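Local coordinates for protein probable dehydrogenase (Bordetella bronchiseptica, PDB 3MOI) that probably acts as an NAD(P)-dependent oxidoreductase of the GFO/IDH/MocA family, with its substrate not established, at residues T122-R134 and R295-C307. Numbering follows the deposited sequence.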
loop_
_atom_site.group_PDB
_atom_site.type_symbol
_atom_site.label_atom_id
_atom_site.label_comp_id
_atom_site.label_asym_id
_atom_site.label_seq_id
_atom_site.Cartn_x
_atom_site.Cartn_y
_atom_site.Cartn_z
ATOM N N THR A 122 12.372 13.370 -17.699
ATOM C CA THR A 122 11.630 13.906 -16.524
ATOM C C THR A 122 10.706 12.864 -15.927
ATOM O O THR A 122 9.484 12.944 -16.036
ATOM C CB THR A 122 11.016 15.284 -16.564
ATOM O OG1 THR A 122 11.950 16.282 -17.012
ATOM C CG2 THR A 122 10.695 15.651 -15.089
ATOM N N SER A 123 11.307 11.846 -15.320
ATOM C CA SER A 123 10.512 11.037 -14.497
ATOM C C SER A 123 10.430 11.622 -13.084
ATOM O O SER A 123 11.225 12.496 -12.655
ATOM C CB SER A 123 10.971 9.567 -14.522
ATOM O OG SER A 123 12.105 9.346 -13.742
ATOM N N ARG A 124 9.466 11.101 -12.351
ATOM C CA ARG A 124 9.348 11.450 -10.953
ATOM C C ARG A 124 10.523 10.835 -10.250
ATOM O O ARG A 124 10.787 11.191 -9.135
ATOM C CB ARG A 124 8.034 10.956 -10.404
ATOM C CG ARG A 124 6.835 11.643 -11.075
ATOM C CD ARG A 124 6.335 12.799 -10.251
ATOM N NE ARG A 124 7.070 14.040 -10.541
ATOM C CZ ARG A 124 6.563 15.070 -11.218
ATOM N NH1 ARG A 124 7.282 16.168 -11.433
ATOM N NH2 ARG A 124 5.322 15.006 -11.677
ATOM N N SER A 125 11.267 9.917 -10.886
ATOM C CA SER A 125 12.524 9.462 -10.269
ATOM C C SER A 125 13.647 10.504 -10.293
ATOM O O SER A 125 14.638 10.402 -9.555
ATOM C CB SER A 125 12.994 8.107 -10.813
ATOM O OG SER A 125 13.517 8.193 -12.116
ATOM N N HIS A 126 13.500 11.532 -11.113
ATOM C CA HIS A 126 14.398 12.682 -10.967
ATOM C C HIS A 126 14.030 13.574 -9.749
ATOM O O HIS A 126 14.843 14.408 -9.354
ATOM C CB HIS A 126 14.401 13.540 -12.230
ATOM C CG HIS A 126 14.920 12.840 -13.415
ATOM N ND1 HIS A 126 16.269 12.709 -13.674
ATOM C CD2 HIS A 126 14.271 12.206 -14.419
ATOM C CE1 HIS A 126 16.427 12.026 -14.793
ATOM N NE2 HIS A 126 15.229 11.699 -15.259
ATOM N N ASP A 127 12.819 13.419 -9.205
ATOM C CA ASP A 127 12.436 14.130 -8.009
ATOM C C ASP A 127 13.545 14.003 -6.997
ATOM O O ASP A 127 13.998 12.903 -6.740
ATOM C CB ASP A 127 11.182 13.580 -7.361
ATOM C CG ASP A 127 9.926 13.896 -8.142
ATOM O OD1 ASP A 127 10.063 14.558 -9.191
ATOM O OD2 ASP A 127 8.809 13.408 -7.731
ATOM N N PRO A 128 13.986 15.124 -6.400
ATOM C CA PRO A 128 15.062 14.981 -5.400
ATOM C C PRO A 128 14.682 14.142 -4.210
ATOM O O PRO A 128 15.545 13.562 -3.605
ATOM C CB PRO A 128 15.337 16.434 -4.932
ATOM C CG PRO A 128 14.812 17.295 -6.034
ATOM C CD PRO A 128 13.616 16.527 -6.612
ATOM N N VAL A 129 13.418 14.059 -3.841
ATOM C CA VAL A 129 13.098 13.163 -2.729
ATOM C C VAL A 129 13.485 11.714 -3.047
ATOM O O VAL A 129 14.014 11.009 -2.179
ATOM C CB VAL A 129 11.645 13.277 -2.247
ATOM C CG1 VAL A 129 11.349 14.739 -1.766
ATOM C CG2 VAL A 129 10.673 12.818 -3.312
ATOM N N VAL A 130 13.311 11.301 -4.307
ATOM C CA VAL A 130 13.695 9.961 -4.738
ATOM C C VAL A 130 15.191 9.808 -4.793
ATOM O O VAL A 130 15.750 8.801 -4.403
ATOM C CB VAL A 130 13.105 9.647 -6.093
ATOM C CG1 VAL A 130 13.652 8.346 -6.609
ATOM C CG2 VAL A 130 11.526 9.655 -6.006
ATOM N N ARG A 131 15.871 10.813 -5.261
ATOM C CA ARG A 131 17.335 10.782 -5.214
ATOM C C ARG A 131 17.807 10.738 -3.786
ATOM O O ARG A 131 18.767 10.025 -3.445
ATOM C CB ARG A 131 17.890 12.017 -5.885
ATOM C CG ARG A 131 19.426 12.129 -5.951
ATOM C CD ARG A 131 19.751 13.234 -6.995
ATOM N NE ARG A 131 20.837 14.108 -6.562
ATOM C CZ ARG A 131 21.955 14.340 -7.258
ATOM N NH1 ARG A 131 22.177 13.754 -8.449
ATOM N NH2 ARG A 131 22.872 15.165 -6.756
ATOM N N THR A 132 17.110 11.462 -2.928
ATOM C CA THR A 132 17.474 11.452 -1.507
ATOM C C THR A 132 17.270 10.101 -0.904
ATOM O O THR A 132 18.127 9.687 -0.143
ATOM C CB THR A 132 16.732 12.499 -0.673
ATOM O OG1 THR A 132 16.814 13.755 -1.345
ATOM C CG2 THR A 132 17.357 12.605 0.726
ATOM N N LEU A 133 16.171 9.428 -1.237
ATOM C CA LEU A 133 15.918 8.082 -0.727
ATOM C C LEU A 133 17.040 7.174 -1.188
ATOM O O LEU A 133 17.542 6.395 -0.394
ATOM C CB LEU A 133 14.527 7.502 -1.130
ATOM C CG LEU A 133 13.229 8.102 -0.504
ATOM C CD1 LEU A 133 11.962 7.877 -1.378
ATOM C CD2 LEU A 133 12.901 7.642 0.924
ATOM N N ARG A 134 17.470 7.295 -2.456
ATOM C CA ARG A 134 18.601 6.486 -2.951
ATOM C C ARG A 134 19.843 6.770 -2.100
ATOM O O ARG A 134 20.458 5.853 -1.527
ATOM C CB ARG A 134 18.902 6.703 -4.457
ATOM C CG ARG A 134 20.141 5.956 -4.962
ATOM C CD ARG A 134 20.605 6.398 -6.450
ATOM N NE ARG A 134 20.211 5.322 -7.376
ATOM C CZ ARG A 134 20.980 4.537 -8.136
ATOM N NH1 ARG A 134 22.305 4.714 -8.299
ATOM N NH2 ARG A 134 20.340 3.564 -8.809
ATOM N N ARG A 295 7.556 26.924 -3.790
ATOM C CA ARG A 295 7.067 25.549 -3.721
ATOM C C ARG A 295 7.964 24.586 -2.921
ATOM O O ARG A 295 9.146 24.845 -2.668
ATOM C CB ARG A 295 6.823 25.016 -5.144
ATOM C CG ARG A 295 8.056 24.524 -5.903
ATOM C CD ARG A 295 7.841 24.530 -7.440
ATOM N NE ARG A 295 7.698 23.188 -7.976
ATOM C CZ ARG A 295 8.557 22.567 -8.800
ATOM N NH1 ARG A 295 9.663 23.166 -9.275
ATOM N NH2 ARG A 295 8.285 21.317 -9.189
ATOM N N LYS A 296 7.366 23.467 -2.524
ATOM C CA LYS A 296 8.061 22.449 -1.744
ATOM C C LYS A 296 8.506 21.270 -2.675
ATOM O O LYS A 296 8.456 21.390 -3.901
ATOM C CB LYS A 296 7.156 21.979 -0.573
ATOM C CG LYS A 296 7.045 22.912 0.671
ATOM C CD LYS A 296 6.301 24.195 0.355
ATOM C CE LYS A 296 5.984 25.000 1.618
ATOM N NZ LYS A 296 4.670 24.567 2.230
ATOM N N GLN A 297 8.953 20.142 -2.103
ATOM C CA GLN A 297 9.456 19.019 -2.905
ATOM C C GLN A 297 8.356 18.271 -3.657
ATOM O O GLN A 297 7.328 17.975 -3.115
ATOM C CB GLN A 297 10.206 18.014 -2.065
ATOM C CG GLN A 297 11.540 18.435 -1.609
ATOM C CD GLN A 297 12.461 18.841 -2.732
ATOM O OE1 GLN A 297 12.394 18.305 -3.848
ATOM N NE2 GLN A 297 13.340 19.817 -2.441
ATOM N N PRO A 298 8.595 17.949 -4.922
ATOM C CA PRO A 298 7.658 17.143 -5.689
ATOM C C PRO A 298 7.700 15.704 -5.247
ATOM O O PRO A 298 8.671 15.291 -4.606
ATOM C CB PRO A 298 8.196 17.263 -7.118
ATOM C CG PRO A 298 8.976 18.489 -7.091
ATOM C CD PRO A 298 9.654 18.472 -5.776
ATOM N N HIS A 299 6.679 14.943 -5.607
ATOM C CA HIS A 299 6.504 13.558 -5.062
ATOM C C HIS A 299 5.531 12.777 -5.951
ATOM O O HIS A 299 4.825 13.374 -6.752
ATOM C CB HIS A 299 5.964 13.604 -3.624
ATOM C CG HIS A 299 4.490 13.852 -3.541
ATOM N ND1 HIS A 299 3.581 12.849 -3.275
ATOM C CD2 HIS A 299 3.762 14.988 -3.677
ATOM C CE1 HIS A 299 2.358 13.359 -3.260
ATOM N NE2 HIS A 299 2.439 14.657 -3.485
ATOM N N PHE A 300 5.464 11.471 -5.823
ATOM C CA PHE A 300 4.450 10.741 -6.595
ATOM C C PHE A 300 3.730 9.741 -5.705
ATOM O O PHE A 300 4.213 8.632 -5.442
ATOM C CB PHE A 300 5.107 10.042 -7.790
ATOM C CG PHE A 300 4.138 9.596 -8.826
ATOM C CD1 PHE A 300 3.527 10.510 -9.633
ATOM C CD2 PHE A 300 3.882 8.249 -9.021
ATOM C CE1 PHE A 300 2.636 10.133 -10.617
ATOM C CE2 PHE A 300 2.976 7.838 -9.991
ATOM C CZ PHE A 300 2.338 8.803 -10.801
ATOM N N GLY A 301 2.574 10.131 -5.220
ATOM C CA GLY A 301 1.894 9.348 -4.176
ATOM C C GLY A 301 2.848 9.254 -3.002
ATOM O O GLY A 301 3.755 10.103 -2.836
ATOM N N VAL A 302 2.688 8.201 -2.221
ATOM C CA VAL A 302 3.586 7.966 -1.140
ATOM C C VAL A 302 4.437 6.760 -1.378
ATOM O O VAL A 302 4.060 5.857 -2.071
ATOM C CB VAL A 302 2.886 7.865 0.239
ATOM C CG1 VAL A 302 1.462 8.542 0.243
ATOM C CG2 VAL A 302 2.960 6.494 0.776
ATOM N N MET A 303 5.613 6.759 -0.784
ATOM C CA MET A 303 6.600 5.763 -1.044
ATOM C C MET A 303 7.269 5.445 0.278
ATOM O O MET A 303 8.003 6.278 0.788
ATOM C CB MET A 303 7.595 6.316 -2.075
ATOM C CG MET A 303 6.997 6.420 -3.542
ATOM S SD MET A 303 8.133 6.866 -4.928
ATOM C CE MET A 303 9.615 6.614 -4.099
ATOM N N LEU A 304 6.986 4.258 0.824
ATOM C CA LEU A 304 7.475 3.797 2.121
ATOM C C LEU A 304 8.528 2.676 2.014
ATOM O O LEU A 304 8.214 1.548 1.638
ATOM C CB LEU A 304 6.266 3.294 2.981
ATOM C CG LEU A 304 5.230 4.369 3.419
ATOM C CD1 LEU A 304 3.798 3.906 3.600
ATOM C CD2 LEU A 304 5.715 5.013 4.698
ATOM N N VAL A 305 9.771 2.968 2.366
ATOM C CA VAL A 305 10.855 2.017 2.096
ATOM C C VAL A 305 11.196 1.393 3.386
ATOM O O VAL A 305 11.641 2.090 4.262
ATOM C CB VAL A 305 12.084 2.751 1.582
ATOM C CG1 VAL A 305 13.231 1.811 1.315
ATOM C CG2 VAL A 305 11.682 3.574 0.402
ATOM N N THR A 306 11.003 0.103 3.559
ATOM C CA THR A 306 11.291 -0.393 4.853
ATOM C C THR A 306 12.628 -1.145 4.866
ATOM O O THR A 306 12.837 -2.169 4.207
ATOM C CB THR A 306 10.020 -1.087 5.556
ATOM O OG1 THR A 306 10.264 -2.440 5.896
ATOM C CG2 THR A 306 8.810 -0.928 4.828
ATOM N N CYS A 307 13.583 -0.558 5.582
ATOM C CA CYS A 307 14.893 -1.147 5.735
ATOM C C CYS A 307 15.085 -1.770 7.105
ATOM O O CYS A 307 14.255 -1.626 7.958
ATOM C CB CYS A 307 15.952 -0.111 5.473
ATOM S SG CYS A 307 15.586 0.953 4.081
#
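The helix that follows the Rossmann sheet packs through Val129, Val130 and Leu133 on strand 302-307 of the large mixed sheet and the loop leading into it, consistent with a two-domain dehydrogenase of the GFO/IDH/MocA type. The axes of residues 128-134 of helix 128-139 and of strand 302-307 run almost parallel, 3° apart and 11.2 Å at closest approach. Met303 reaches from the strand to the helix: its CE methyl lies 3.8 Å from CD1 of Leu133 and also meets CG2 of Val130, whose side chain crosses that of Met303 at about a right angle. Further along, CD2 of Leu133 approaches CG2 of Val305, and Leu312 of the adjacent strand packs against both residues.

At the start of the helix, the loop 297-300 takes over. Gln297 and Val129 slide past each other in opposite directions, with CG1 of Val129 3.5 Å from CB of Gln297. A bend at chi2 (-56°) brings the amide end of Gln297 back to Pro128, where OE1 lies 3.4 Å from CG of the proline ring. Asp127, at the N-cap position, lays its carboxylate against Pro298; OD2 also comes within 3.4 Å of the His299 backbone N, but the angle is too poor for a hydrogen bond.

Arg124 crosses Phe300 at about a right angle, with CD 3.7 Å from CD1 of the ring. Its chain bends at chi2 and chi3, and NE makes long, weak bonds to the Asp127 carboxylate, whose OD1 is uncertain in position, while NH2 pairs with Glu247. His299, whose CB bond points away from the helix, donates from ND1 to Gly301 O at 2.8 Å, and its NE2 bonds Leu245 O.

The interface between the segments thus rests mainly on van der Waals packing, with Arg124 turned to Asp127 and Glu247, and His299 to Gly301 and Leu245, for their polar bonds.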